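Solute Binding Protein, BlMnBP1 in complex with mannotriose (Bifidobacterium, PDB 6FUV) binds beta-manno-oligosaccharides such as mannotriose and probably hands them to the membrane components of an ABC transporter for uptake. Local coordinates at residues G126-G131 with I341-N346; N2-T7 with R317-M322; M206-T211 with E373-D378; T16-K21 with M53-T58. All blocks are in the same frame, centred on the assembly; numbering follows the deposited sequence.

Interaction 1: residues G126-G131 with I341-N346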
loop_
_atom_site.group_PDB
_atom_site.type_symbol
_atom_site.label_atom_id
_atom_site.label_comp_id
_atom_site.label_asym_id
_atom_site.label_seq_id
_atom_site.Cartn_x
_atom_site.Cartn_y
_atom_site.Cartn_z
ATOM N N GLY A 126 8.842 -4.976 -11.627
ATOM C CA GLY A 126 7.590 -4.307 -11.348
ATOM C C GLY A 126 7.635 -2.813 -11.462
ATOM O O GLY A 126 8.624 -2.229 -11.077
ATOM N N VAL A 127 6.582 -2.204 -11.997
ATOM C CA VAL A 127 6.400 -0.761 -12.093
ATOM C C VAL A 127 5.141 -0.434 -11.292
ATOM O O VAL A 127 4.059 -1.001 -11.552
ATOM C CB VAL A 127 6.275 -0.297 -13.555
ATOM C CG1 VAL A 127 5.955 1.210 -13.632
ATOM C CG2 VAL A 127 7.554 -0.637 -14.305
ATOM N N ALA A 128 5.289 0.458 -10.307
ATOM C CA ALA A 128 4.182 0.773 -9.424
ATOM C C ALA A 128 3.153 1.583 -10.191
ATOM O O ALA A 128 3.500 2.380 -11.065
ATOM C CB ALA A 128 4.671 1.528 -8.211
ATOM N N THR A 129 1.879 1.306 -9.921
ATOM C CA THR A 129 0.842 2.093 -10.567
ATOM C C THR A 129 0.940 3.549 -10.141
ATOM O O THR A 129 0.581 4.443 -10.909
ATOM C CB THR A 129 -0.531 1.535 -10.258
ATOM O OG1 THR A 129 -0.756 1.681 -8.871
ATOM C CG2 THR A 129 -0.639 0.087 -10.689
ATOM N N ASP A 130 1.305 3.794 -8.888
ATOM C CA ASP A 130 1.653 5.129 -8.420
ATOM C C ASP A 130 2.407 5.033 -7.100
ATOM O O ASP A 130 2.573 3.943 -6.544
ATOM C CB ASP A 130 0.427 6.008 -8.267
ATOM C CG ASP A 130 -0.609 5.447 -7.368
ATOM O OD1 ASP A 130 -0.266 4.962 -6.276
ATOM O OD2 ASP A 130 -1.809 5.544 -7.746
ATOM N N GLY A 131 2.911 6.192 -6.653
ATOM C CA GLY A 131 3.577 6.283 -5.378
ATOM C C GLY A 131 2.566 6.427 -4.251
ATOM O O GLY A 131 1.573 7.141 -4.368
ATOM N N ILE A 341 1.204 9.261 -6.163
ATOM C CA ILE A 341 2.361 10.063 -6.530
ATOM C C ILE A 341 2.760 9.559 -7.906
ATOM O O ILE A 341 2.901 8.351 -8.096
ATOM C CB ILE A 341 3.477 9.969 -5.476
ATOM C CG1 ILE A 341 3.011 10.735 -4.224
ATOM C CG2 ILE A 341 4.715 10.630 -5.959
ATOM C CD1 ILE A 341 3.855 10.552 -3.022
ATOM N N PRO A 342 2.988 10.427 -8.882
ATOM C CA PRO A 342 3.324 9.936 -10.226
ATOM C C PRO A 342 4.630 9.171 -10.219
ATOM O O PRO A 342 5.577 9.529 -9.517
ATOM C CB PRO A 342 3.427 11.210 -11.068
ATOM C CG PRO A 342 3.750 12.306 -10.046
ATOM C CD PRO A 342 3.024 11.894 -8.788
ATOM N N ILE A 343 4.666 8.102 -11.011
ATOM C CA ILE A 343 5.839 7.242 -11.049
ATOM C C ILE A 343 6.875 7.650 -12.084
ATOM O O ILE A 343 8.052 7.307 -11.938
ATOM C CB ILE A 343 5.390 5.790 -11.298
ATOM C CG1 ILE A 343 4.730 5.223 -10.044
ATOM C CG2 ILE A 343 6.529 4.870 -11.638
ATOM C CD1 ILE A 343 5.714 5.215 -8.790
ATOM N N VAL A 344 6.491 8.404 -13.103
ATOM C CA VAL A 344 7.519 8.972 -13.952
ATOM C C VAL A 344 8.548 9.650 -13.048
ATOM O O VAL A 344 8.208 10.484 -12.202
ATOM C CB VAL A 344 6.913 9.958 -14.965
ATOM C CG1 VAL A 344 8.040 10.662 -15.693
ATOM C CG2 VAL A 344 6.002 9.301 -15.957
ATOM N N LYS A 345 9.824 9.369 -13.310
ATOM C CA LYS A 345 10.868 9.567 -12.306
ATOM C C LYS A 345 10.944 11.008 -11.835
ATOM O O LYS A 345 11.006 11.264 -10.632
ATOM C CB LYS A 345 12.232 9.132 -12.854
ATOM C CG LYS A 345 13.450 9.486 -11.939
ATOM C CD LYS A 345 13.306 8.809 -10.601
ATOM C CE LYS A 345 14.464 9.075 -9.696
ATOM N NZ LYS A 345 15.646 8.240 -10.015
ATOM N N ASN A 346 11.007 11.961 -12.762
ATOM C CA ASN A 346 11.213 13.357 -12.383
ATOM C C ASN A 346 9.956 14.195 -12.557
ATOM O O ASN A 346 10.029 15.402 -12.751
ATOM C CB ASN A 346 12.354 14.004 -13.172
ATOM C CG ASN A 346 13.682 13.300 -13.000
ATOM O OD1 ASN A 346 14.243 12.840 -13.960
ATOM N ND2 ASN A 346 14.205 13.269 -11.786
HETATM O O HOH W 1 2.394 6.785 -12.170
#
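Gly131 and Ile341 hold the closest part of this contact, with their CA atoms 4.1 Å apart in a single antiparallel, hydrogen-bonded bridge. Gly131 N donates to Ile341 O at 2.6 Å, nearly straight (172° at the hydrogen), in the carbonyl plane and on a lone pair. The return bond, Ile341 N to Gly131 O, measures 2.8 Å, its donor slightly tilted from the plane. Glycine suits this position, since a CB would point at Ile341 and collide with its CB. Asp130 adds its CB against Ile341 O, while its carboxylate atom OD1 accepts from Gln132 NE2 and Asn304 ND2 instead.

Ile343 fills the space beside the bridge. Its CG1 is anti to the carbonyl carbon (chi1 -73°), which directs this branch at the backbone of the strand: CG1 lies 3.3 Å from Ala128 O and 3.5 Å from Asp130 CA. Beyond it, CD1 rests 3.9 Å from Ala128 CB and also meets Gly131 N.

Packing slackens at the other branch, where Ile343 CG2 meets Val127 CG1 no nearer than 4.2 Å. Here a water replaces a direct backbone bond, accepting from Ile343 N and donating to Thr129 O. Past Ile343 the chain departs from the strand towards solvent, and Asn346 N binds a polyethylene glycol molecule.

Strand 123-132 belongs to one sheet and the following strand 135-139 to the other, so the bridge lies close to where the chain passes between the two sheets, consistent with the hinge region of two-lobed solute-binding proteins.

Interaction 2: residues N2-T7 with R317-M322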
loop_
_atom_site.group_PDB
_atom_site.type_symbol
_atom_site.label_atom_id
_atom_site.label_comp_id
_atom_site.label_asym_id
_atom_site.label_seq_id
_atom_site.Cartn_x
_atom_site.Cartn_y
_atom_site.Cartn_z
ATOM N N ASN A 2 12.492 -11.949 -21.290
ATOM C CA ASN A 2 11.925 -11.082 -22.313
ATOM C C ASN A 2 12.059 -11.807 -23.637
ATOM O O ASN A 2 13.159 -11.900 -24.187
ATOM C CB ASN A 2 12.634 -9.731 -22.351
ATOM C CG ASN A 2 11.881 -8.708 -23.112
ATOM O OD1 ASN A 2 11.320 -8.999 -24.157
ATOM N ND2 ASN A 2 11.840 -7.484 -22.586
ATOM N N LYS A 3 10.930 -12.257 -24.172
ATOM C CA LYS A 3 10.913 -13.009 -25.409
ATOM C C LYS A 3 11.096 -12.083 -26.593
ATOM O O LYS A 3 11.741 -12.470 -27.568
ATOM C CB LYS A 3 9.603 -13.811 -25.523
ATOM C CG LYS A 3 9.503 -14.930 -24.512
ATOM C CD LYS A 3 8.199 -15.692 -24.533
ATOM C CE LYS A 3 8.026 -16.549 -23.283
ATOM N NZ LYS A 3 6.645 -17.069 -23.052
ATOM N N ALA A 4 10.515 -10.873 -26.549
ATOM C CA ALA A 4 10.669 -9.952 -27.678
ATOM C C ALA A 4 11.928 -9.104 -27.600
ATOM O O ALA A 4 12.254 -8.396 -28.555
ATOM C CB ALA A 4 9.478 -9.001 -27.795
ATOM N N GLY A 5 12.661 -9.175 -26.503
ATOM C CA GLY A 5 13.866 -8.388 -26.351
ATOM C C GLY A 5 13.631 -6.890 -26.414
ATOM O O GLY A 5 14.572 -6.094 -26.565
ATOM N N VAL A 6 12.368 -6.492 -26.301
ATOM C CA VAL A 6 12.012 -5.082 -26.212
ATOM C C VAL A 6 11.935 -4.701 -24.744
ATOM O O VAL A 6 11.170 -5.306 -23.991
ATOM C CB VAL A 6 10.678 -4.802 -26.913
ATOM C CG1 VAL A 6 10.209 -3.388 -26.593
ATOM C CG2 VAL A 6 10.837 -5.008 -28.403
ATOM N N THR A 7 12.727 -3.715 -24.331
ATOM C CA THR A 7 12.698 -3.294 -22.938
ATOM C C THR A 7 11.973 -1.965 -22.765
ATOM O O THR A 7 11.753 -1.221 -23.714
ATOM C CB THR A 7 14.113 -3.191 -22.347
ATOM O OG1 THR A 7 14.866 -2.136 -22.969
ATOM C CG2 THR A 7 14.864 -4.482 -22.500
ATOM N N ARG A 317 2.337 -10.690 -26.726
ATOM C CA ARG A 317 1.596 -10.207 -25.569
ATOM C C ARG A 317 2.520 -9.575 -24.548
ATOM O O ARG A 317 2.141 -8.590 -23.904
ATOM C CB ARG A 317 0.799 -11.331 -24.918
ATOM C CG ARG A 317 -0.361 -11.851 -25.814
ATOM C CD ARG A 317 -1.318 -12.759 -25.033
ATOM N NE ARG A 317 -2.518 -12.970 -25.834
ATOM C CZ ARG A 317 -2.716 -14.006 -26.637
ATOM N NH1 ARG A 317 -1.817 -14.962 -26.694
ATOM N NH2 ARG A 317 -3.819 -14.086 -27.369
ATOM N N GLN A 318 3.730 -10.133 -24.379
ATOM C CA GLN A 318 4.694 -9.531 -23.472
ATOM C C GLN A 318 4.966 -8.094 -23.890
ATOM O O GLN A 318 4.918 -7.188 -23.070
ATOM C CB GLN A 318 6.003 -10.338 -23.421
ATOM C CG GLN A 318 5.922 -11.689 -22.749
ATOM C CD GLN A 318 7.252 -12.321 -22.556
ATOM O OE1 GLN A 318 8.271 -11.829 -23.047
ATOM N NE2 GLN A 318 7.277 -13.365 -21.770
ATOM N N GLU A 319 5.258 -7.865 -25.164
ATOM C CA GLU A 319 5.563 -6.522 -25.642
ATOM C C GLU A 319 4.342 -5.613 -25.564
ATOM O O GLU A 319 4.456 -4.471 -25.151
ATOM C CB GLU A 319 6.102 -6.612 -27.072
ATOM C CG GLU A 319 6.155 -5.304 -27.791
ATOM C CD GLU A 319 6.899 -5.329 -29.115
ATOM O OE1 GLU A 319 7.144 -6.425 -29.655
ATOM O OE2 GLU A 319 7.247 -4.219 -29.612
ATOM N N ALA A 320 3.176 -6.090 -25.982
ATOM C CA ALA A 320 1.969 -5.287 -25.829
ATOM C C ALA A 320 1.748 -4.903 -24.368
ATOM O O ALA A 320 1.371 -3.768 -24.059
ATOM C CB ALA A 320 0.770 -6.066 -26.367
ATOM N N ALA A 321 1.999 -5.830 -23.451
ATOM C CA ALA A 321 1.800 -5.545 -22.039
ATOM C C ALA A 321 2.807 -4.518 -21.528
ATOM O O ALA A 321 2.456 -3.654 -20.721
ATOM C CB ALA A 321 1.904 -6.847 -21.237
ATOM N N MET A 322 4.060 -4.593 -21.984
ATOM C CA MET A 322 5.047 -3.603 -21.594
ATOM C C MET A 322 4.680 -2.234 -22.121
ATOM O O MET A 322 4.838 -1.238 -21.402
ATOM C CB MET A 322 6.404 -4.011 -22.112
ATOM C CG MET A 322 7.546 -3.184 -21.501
ATOM S SD MET A 322 9.019 -4.190 -21.191
ATOM C CE MET A 322 8.270 -5.631 -20.466
#
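Lys3 and Gln318 cross at about a right angle, the lysine chain passing over the amide of the glutamine. Lys3 CB and CG lie near Gln318 OE1, while CD and CE follow on to NE2, with CE 3.6 Å from it. At the crossing, Lys3 N donates to Gln318 OE1 at 2.9 Å, almost straight (171°), with the donor tilted slightly from the plane of the side-chain carbonyl. An alanine in place of Gln318 would probably leave Lys3 N without this acceptor and open a gap beneath the lysine methylenes. The ammonium NZ reaches beyond the glutamine to Lys311 O and Ser313 O.

In fold terms, the extreme N-terminal loop is laid across one side of helix 315-330, ahead of the first strand, 22-28. Asn2 shapes that loop: its ND2 donates to Val6 O at 2.7 Å from above the carbonyl plane, and its OD1 receives a weak bond from Gly5 N.

Further along, Val6 and Glu319 cross obliquely. Glu319 CG is anti to the backbone N (chi1 167°) and its chain runs out extended, bringing OE2 to 3.9 Å from Val6 CG2 and OE1 to the same distance from Ala4 CB. One helical turn on from Gln318, the bent chain of Met322 sets SD 3.7 Å from Val6 O.

Interaction 3: residues M206-T211 with E373-D378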
loop_
_atom_site.group_PDB
_atom_site.type_symbol
_atom_site.label_atom_id
_atom_site.label_comp_id
_atom_site.label_asym_id
_atom_site.label_seq_id
_atom_site.Cartn_x
_atom_site.Cartn_y
_atom_site.Cartn_z
ATOM N N MET A 206 16.003 -3.587 11.147
ATOM C CA MET A 206 15.144 -4.702 11.548
ATOM C C MET A 206 15.768 -6.072 11.318
ATOM O O MET A 206 15.705 -6.913 12.226
ATOM C CB MET A 206 13.803 -4.581 10.815
ATOM C CG MET A 206 12.850 -3.565 11.415
ATOM S SD MET A 206 11.171 -3.690 10.849
ATOM C CE MET A 206 10.725 -5.353 11.281
ATOM N N PRO A 207 16.401 -6.369 10.181
ATOM C CA PRO A 207 17.049 -7.683 10.039
ATOM C C PRO A 207 18.278 -7.870 10.935
ATOM O O PRO A 207 18.847 -8.957 10.972
ATOM C CB PRO A 207 17.394 -7.722 8.552
ATOM C CG PRO A 207 17.633 -6.263 8.198
ATOM C CD PRO A 207 16.601 -5.507 9.002
ATOM N N HIS A 208 18.676 -6.879 11.718
ATOM C CA HIS A 208 19.816 -7.003 12.624
ATOM C C HIS A 208 19.421 -6.660 14.061
ATOM O O HIS A 208 20.236 -6.210 14.857
ATOM C CB HIS A 208 20.964 -6.099 12.199
ATOM C CG HIS A 208 21.563 -6.444 10.888
ATOM N ND1 HIS A 208 22.453 -7.481 10.729
ATOM C CD2 HIS A 208 21.462 -5.846 9.685
ATOM C CE1 HIS A 208 22.870 -7.509 9.480
ATOM N NE2 HIS A 208 22.263 -6.543 8.815
ATOM N N ASP A 209 18.148 -6.833 14.386
ATOM C CA ASP A 209 17.559 -6.382 15.638
ATOM C C ASP A 209 16.618 -7.477 16.119
ATOM O O ASP A 209 15.749 -7.935 15.378
ATOM C CB ASP A 209 16.827 -5.058 15.419
ATOM C CG ASP A 209 16.175 -4.536 16.652
ATOM O OD1 ASP A 209 16.283 -5.193 17.731
ATOM O OD2 ASP A 209 15.538 -3.459 16.521
ATOM N N LYS A 210 16.870 -7.968 17.320
ATOM C CA LYS A 210 16.067 -9.047 17.886
ATOM C C LYS A 210 14.744 -8.563 18.465
ATOM O O LYS A 210 13.840 -9.387 18.688
ATOM C CB LYS A 210 16.842 -9.772 19.005
ATOM C CG LYS A 210 18.046 -10.538 18.561
ATOM C CD LYS A 210 18.565 -11.390 19.686
ATOM C CE LYS A 210 18.369 -12.854 19.406
ATOM N NZ LYS A 210 18.660 -13.717 20.593
ATOM N N THR A 211 14.607 -7.261 18.696
ATOM C CA THR A 211 13.439 -6.789 19.380
ATOM C C THR A 211 12.914 -5.510 18.749
ATOM O O THR A 211 12.642 -4.543 19.482
ATOM C CB THR A 211 13.756 -6.505 20.858
ATOM O OG1 THR A 211 14.746 -5.475 20.979
ATOM C CG2 THR A 211 14.233 -7.750 21.529
ATOM N N GLU A 373 20.334 -8.466 0.440
ATOM C CA GLU A 373 19.083 -8.191 -0.260
ATOM C C GLU A 373 17.967 -9.174 0.096
ATOM O O GLU A 373 16.791 -8.858 -0.080
ATOM C CB GLU A 373 19.356 -8.225 -1.781
ATOM C CG GLU A 373 18.182 -7.719 -2.646
ATOM C CD GLU A 373 18.460 -7.709 -4.181
ATOM O OE1 GLU A 373 19.313 -8.491 -4.689
ATOM O OE2 GLU A 373 17.812 -6.895 -4.879
ATOM N N ASP A 374 18.301 -10.353 0.593
ATOM C CA ASP A 374 17.315 -11.353 0.951
ATOM C C ASP A 374 17.142 -11.514 2.459
ATOM O O ASP A 374 16.245 -12.241 2.877
ATOM C CB ASP A 374 17.721 -12.710 0.350
ATOM C CG ASP A 374 17.720 -12.723 -1.144
ATOM O OD1 ASP A 374 16.675 -12.371 -1.751
ATOM O OD2 ASP A 374 18.770 -13.094 -1.719
ATOM N N LEU A 375 17.982 -10.874 3.280
ATOM C CA LEU A 375 17.987 -11.136 4.719
ATOM C C LEU A 375 16.640 -10.801 5.360
ATOM O O LEU A 375 16.061 -11.620 6.081
ATOM C CB LEU A 375 19.110 -10.344 5.381
ATOM C CG LEU A 375 19.448 -10.751 6.824
ATOM C CD1 LEU A 375 19.717 -12.262 6.975
ATOM C CD2 LEU A 375 20.605 -9.898 7.335
ATOM N N PHE A 376 16.104 -9.608 5.099
ATOM C CA PHE A 376 14.800 -9.280 5.668
ATOM C C PHE A 376 13.750 -10.306 5.264
ATOM O O PHE A 376 12.983 -10.773 6.101
ATOM C CB PHE A 376 14.337 -7.902 5.221
ATOM C CG PHE A 376 13.076 -7.425 5.904
ATOM C CD1 PHE A 376 11.855 -7.836 5.472
ATOM C CD2 PHE A 376 13.129 -6.548 6.955
ATOM C CE1 PHE A 376 10.700 -7.383 6.065
ATOM C CE2 PHE A 376 11.962 -6.091 7.566
ATOM C CZ PHE A 376 10.746 -6.527 7.113
ATOM N N ALA A 377 13.675 -10.650 3.975
ATOM C CA ALA A 377 12.611 -11.530 3.497
ATOM C C ALA A 377 12.721 -12.907 4.144
ATOM O O ALA A 377 11.720 -13.509 4.532
ATOM C CB ALA A 377 12.664 -11.615 1.965
ATOM N N ASP A 378 13.940 -13.399 4.325
ATOM C CA ASP A 378 14.122 -14.706 4.957
ATOM C C ASP A 378 13.700 -14.679 6.424
ATOM O O ASP A 378 13.041 -15.615 6.903
ATOM C CB ASP A 378 15.583 -15.139 4.847
ATOM C CG ASP A 378 15.970 -15.575 3.431
ATOM O OD1 ASP A 378 15.072 -15.718 2.571
ATOM O OD2 ASP A 378 17.156 -15.826 3.158
#
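Met206 can be followed atom by atom past one ring carbon of Phe376, CE2. Its CB lies 4.0 Å from Phe376 CE2. Met206 CG stands back from Phe376 CE2 at 4.7 Å. SD returns to 4.1 Å from CE2, and because the chain bends at the last torsion (chi3 58°), the methyl CE also ends 4.0 Å from CE2. The sulfur is 5.5 Å from the ring centroid and 88° off the ring normal, hence at the edge.

Phe376 CG is anti to the backbone N (chi1 -173°), which puts CG, and the ring with it, on the side of residues 206-207. Pro207 meets the same ring near its plane, with CD 4.2 Å from Phe376 CD2. The other end of the proline contact is aliphatic: Pro207 CB packs 4.0 Å from Leu375 CG. Leu375 CD2 in turn touches the His208 imidazole, 3.9 Å from CE1, the two side chains crossing at about a right angle; His208 NE2 hydrogen-bonds Glu372 OE1.

Trp420, from the C-terminal helix 409-426, binds Met206 O through NE1 and meets the Phe376 ring edge-to-face. The arrangement is thus a Met-aromatic contact within apolar packing, joining the short 3-10 turn after helix 201-205 to the start of helix 375-383.

Interaction 4: residues T16-K21 with M53-T58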
loop_
_atom_site.group_PDB
_atom_site.type_symbol
_atom_site.label_atom_id
_atom_site.label_comp_id
_atom_site.label_asym_id
_atom_site.label_seq_id
_atom_site.Cartn_x
_atom_site.Cartn_y
_atom_site.Cartn_z
ATOM N N THR A 16 6.718 2.294 -31.201
ATOM C CA THR A 16 7.045 0.910 -30.910
ATOM C C THR A 16 5.781 0.055 -30.832
ATOM O O THR A 16 4.766 0.448 -30.271
ATOM C CB THR A 16 7.835 0.808 -29.585
ATOM O OG1 THR A 16 8.984 1.673 -29.614
ATOM C CG2 THR A 16 8.234 -0.608 -29.365
ATOM N N GLY A 17 5.834 -1.111 -31.433
ATOM C CA GLY A 17 4.739 -2.052 -31.383
ATOM C C GLY A 17 3.495 -1.630 -32.121
ATOM O O GLY A 17 2.433 -2.248 -31.923
ATOM N N LYS A 18 3.598 -0.625 -33.000
ATOM C CA LYS A 18 2.415 -0.199 -33.729
ATOM C C LYS A 18 1.958 -1.236 -34.743
ATOM O O LYS A 18 0.860 -1.110 -35.292
ATOM C CB LYS A 18 2.704 1.133 -34.406
ATOM C CG LYS A 18 2.313 2.320 -33.586
ATOM C CD LYS A 18 0.787 2.546 -33.617
ATOM C CE LYS A 18 0.445 3.964 -34.096
ATOM N NZ LYS A 18 -1.027 4.172 -34.225
ATOM N N ASP A 19 2.762 -2.256 -34.993
ATOM C CA ASP A 19 2.430 -3.342 -35.899
ATOM C C ASP A 19 1.803 -4.537 -35.192
ATOM O O ASP A 19 1.402 -5.486 -35.866
ATOM C CB ASP A 19 3.684 -3.809 -36.621
ATOM C CG ASP A 19 4.792 -4.242 -35.652
ATOM O OD1 ASP A 19 5.193 -3.395 -34.784
ATOM O OD2 ASP A 19 5.235 -5.425 -35.756
ATOM N N LEU A 20 1.693 -4.494 -33.873
ATOM C CA LEU A 20 1.172 -5.598 -33.094
ATOM C C LEU A 20 -0.345 -5.624 -33.138
ATOM O O LEU A 20 -1.006 -4.598 -33.031
ATOM C CB LEU A 20 1.660 -5.473 -31.650
ATOM C CG LEU A 20 3.126 -5.773 -31.350
ATOM C CD1 LEU A 20 3.535 -5.200 -29.996
ATOM C CD2 LEU A 20 3.384 -7.254 -31.343
ATOM N N LYS A 21 -0.887 -6.809 -33.313
ATOM C CA LYS A 21 -2.303 -7.097 -33.115
ATOM C C LYS A 21 -2.391 -8.190 -32.048
ATOM O O LYS A 21 -2.071 -9.358 -32.323
ATOM C CB LYS A 21 -2.961 -7.549 -34.424
ATOM C CG LYS A 21 -2.964 -6.523 -35.546
ATOM C CD LYS A 21 -3.696 -7.063 -36.774
ATOM C CE LYS A 21 -4.136 -5.957 -37.718
ATOM N NZ LYS A 21 -4.719 -6.523 -38.985
ATOM N N MET A 53 -4.116 5.626 -29.120
ATOM C CA MET A 53 -2.732 5.511 -29.559
ATOM C C MET A 53 -2.434 4.113 -30.083
ATOM O O MET A 53 -1.726 3.968 -31.085
ATOM C CB MET A 53 -1.794 5.869 -28.404
ATOM C CG MET A 53 -0.484 6.510 -28.836
ATOM S SD MET A 53 0.664 6.942 -27.486
ATOM C CE MET A 53 -0.454 7.902 -26.449
ATOM N N TYR A 54 -2.971 3.075 -29.433
ATOM C CA TYR A 54 -2.704 1.686 -29.808
ATOM C C TYR A 54 -4.046 0.994 -30.029
ATOM O O TYR A 54 -4.518 0.211 -29.184
ATOM C CB TYR A 54 -1.866 0.963 -28.747
ATOM C CG TYR A 54 -0.399 1.335 -28.768
ATOM C CD1 TYR A 54 0.468 0.742 -29.647
ATOM C CD2 TYR A 54 0.105 2.304 -27.920
ATOM C CE1 TYR A 54 1.814 1.076 -29.668
ATOM C CE2 TYR A 54 1.465 2.675 -27.950
ATOM C CZ TYR A 54 2.299 2.062 -28.820
ATOM O OH TYR A 54 3.627 2.411 -28.827
ATOM N N PRO A 55 -4.685 1.245 -31.168
ATOM C CA PRO A 55 -6.011 0.654 -31.393
ATOM C C PRO A 55 -6.013 -0.849 -31.565
ATOM O O PRO A 55 -7.045 -1.452 -31.332
ATOM C CB PRO A 55 -6.490 1.354 -32.668
ATOM C CG PRO A 55 -5.195 1.731 -33.343
ATOM C CD PRO A 55 -4.303 2.160 -32.248
ATOM N N ASN A 56 -4.926 -1.474 -31.970
ATOM C CA ASN A 56 -4.892 -2.904 -32.227
ATOM C C ASN A 56 -4.352 -3.709 -31.060
ATOM O O ASN A 56 -4.138 -4.917 -31.202
ATOM C CB ASN A 56 -4.051 -3.202 -33.461
ATOM C CG ASN A 56 -4.604 -2.584 -34.696
ATOM O OD1 ASN A 56 -5.788 -2.331 -34.789
ATOM N ND2 ASN A 56 -3.735 -2.336 -35.679
ATOM N N ILE A 57 -4.133 -3.067 -29.918
ATOM C CA ILE A 57 -3.813 -3.751 -28.678
ATOM C C ILE A 57 -5.079 -3.699 -27.845
ATOM O O ILE A 57 -5.412 -2.680 -27.266
ATOM C CB ILE A 57 -2.622 -3.135 -27.942
ATOM C CG1 ILE A 57 -1.340 -3.425 -28.682
ATOM C CG2 ILE A 57 -2.588 -3.694 -26.594
ATOM C CD1 ILE A 57 -0.140 -2.578 -28.313
ATOM N N THR A 58 -5.786 -4.818 -27.800
ATOM C CA THR A 58 -7.003 -4.952 -27.020
ATOM C C THR A 58 -6.602 -5.317 -25.608
ATOM O O THR A 58 -5.807 -6.239 -25.389
ATOM C CB THR A 58 -7.925 -6.016 -27.622
ATOM O OG1 THR A 58 -8.128 -5.694 -29.005
ATOM C CG2 THR A 58 -9.271 -6.038 -26.922
HETATM O O HOH W 2 -1.247 -3.097 -35.501
#
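Tyr54 and Thr16 meet where two type I beta turns, Gly17 to Leu20 and Tyr54 to Ile57, lie beside each other just ahead of the parallel strands 22-28 and 57-63. Helix 43-53 connects these neighbouring strands, making the unit a beta-alpha-beta crossover.

Two side-chain donors bind backbone carbonyls. Tyr54 OH gives its hydrogen to Thr16 O at 2.7 Å, in the carbonyl plane, with the oxygen lying in the plane of the ring at its edge. The same hydroxyl accepts from Gly14 N. A phenylalanine in place of Tyr54 would probably leave Thr16 O without its donor and Gly14 N without its acceptor, so the loop before strand 22-28 would be less firmly fixed. Lys18 NZ donates to Met53 O at 3.2 Å, its chain bent at chi2 (-77°) and chi3.

Van der Waals contacts are sparser. Lys18 CG lies 4.1 Å from Tyr54 CE1, and Ile57 CD1 approaches Gly17 O. Lys21 and Asn56 run side by side, pointing the same way, with CG of the lysine 4.1 Å from CB of the asparagine.

A weaker polar contact is the CA-H...O approach of Lys21 CA to Asn56 O, 3.4 Å with 153° at the hydrogen. One water bridges the turns, donating to Lys18 O and Leu20 O and accepting from Asn56 ND2 at 2.6 Å.

How the interactions relate
Interactions 2 and 4 form one continuous patch, their centres 13 Å apart: Glu319 CG touches Leu20 CD1 at 3.4 Å and Ala320 CB meets Ile57 CD1 at 4.1 Å, so helix 315-330 packs between the N-terminal loop and the paired turns. Interaction 1 lies deeper in the same lobe, with its centre about 20 Å from that of interaction 2 and about 23 Å from that of interaction 4; interactions 1 and 4 reach the same sheet. Interaction 1 also approaches the bound sugar, with the Thr129 side chain about 6 Å from a mannose. Interaction 3 stands apart, centred about 44 Å from interaction 4. The Phe376 side chain is about 13 Å from a bound mannose.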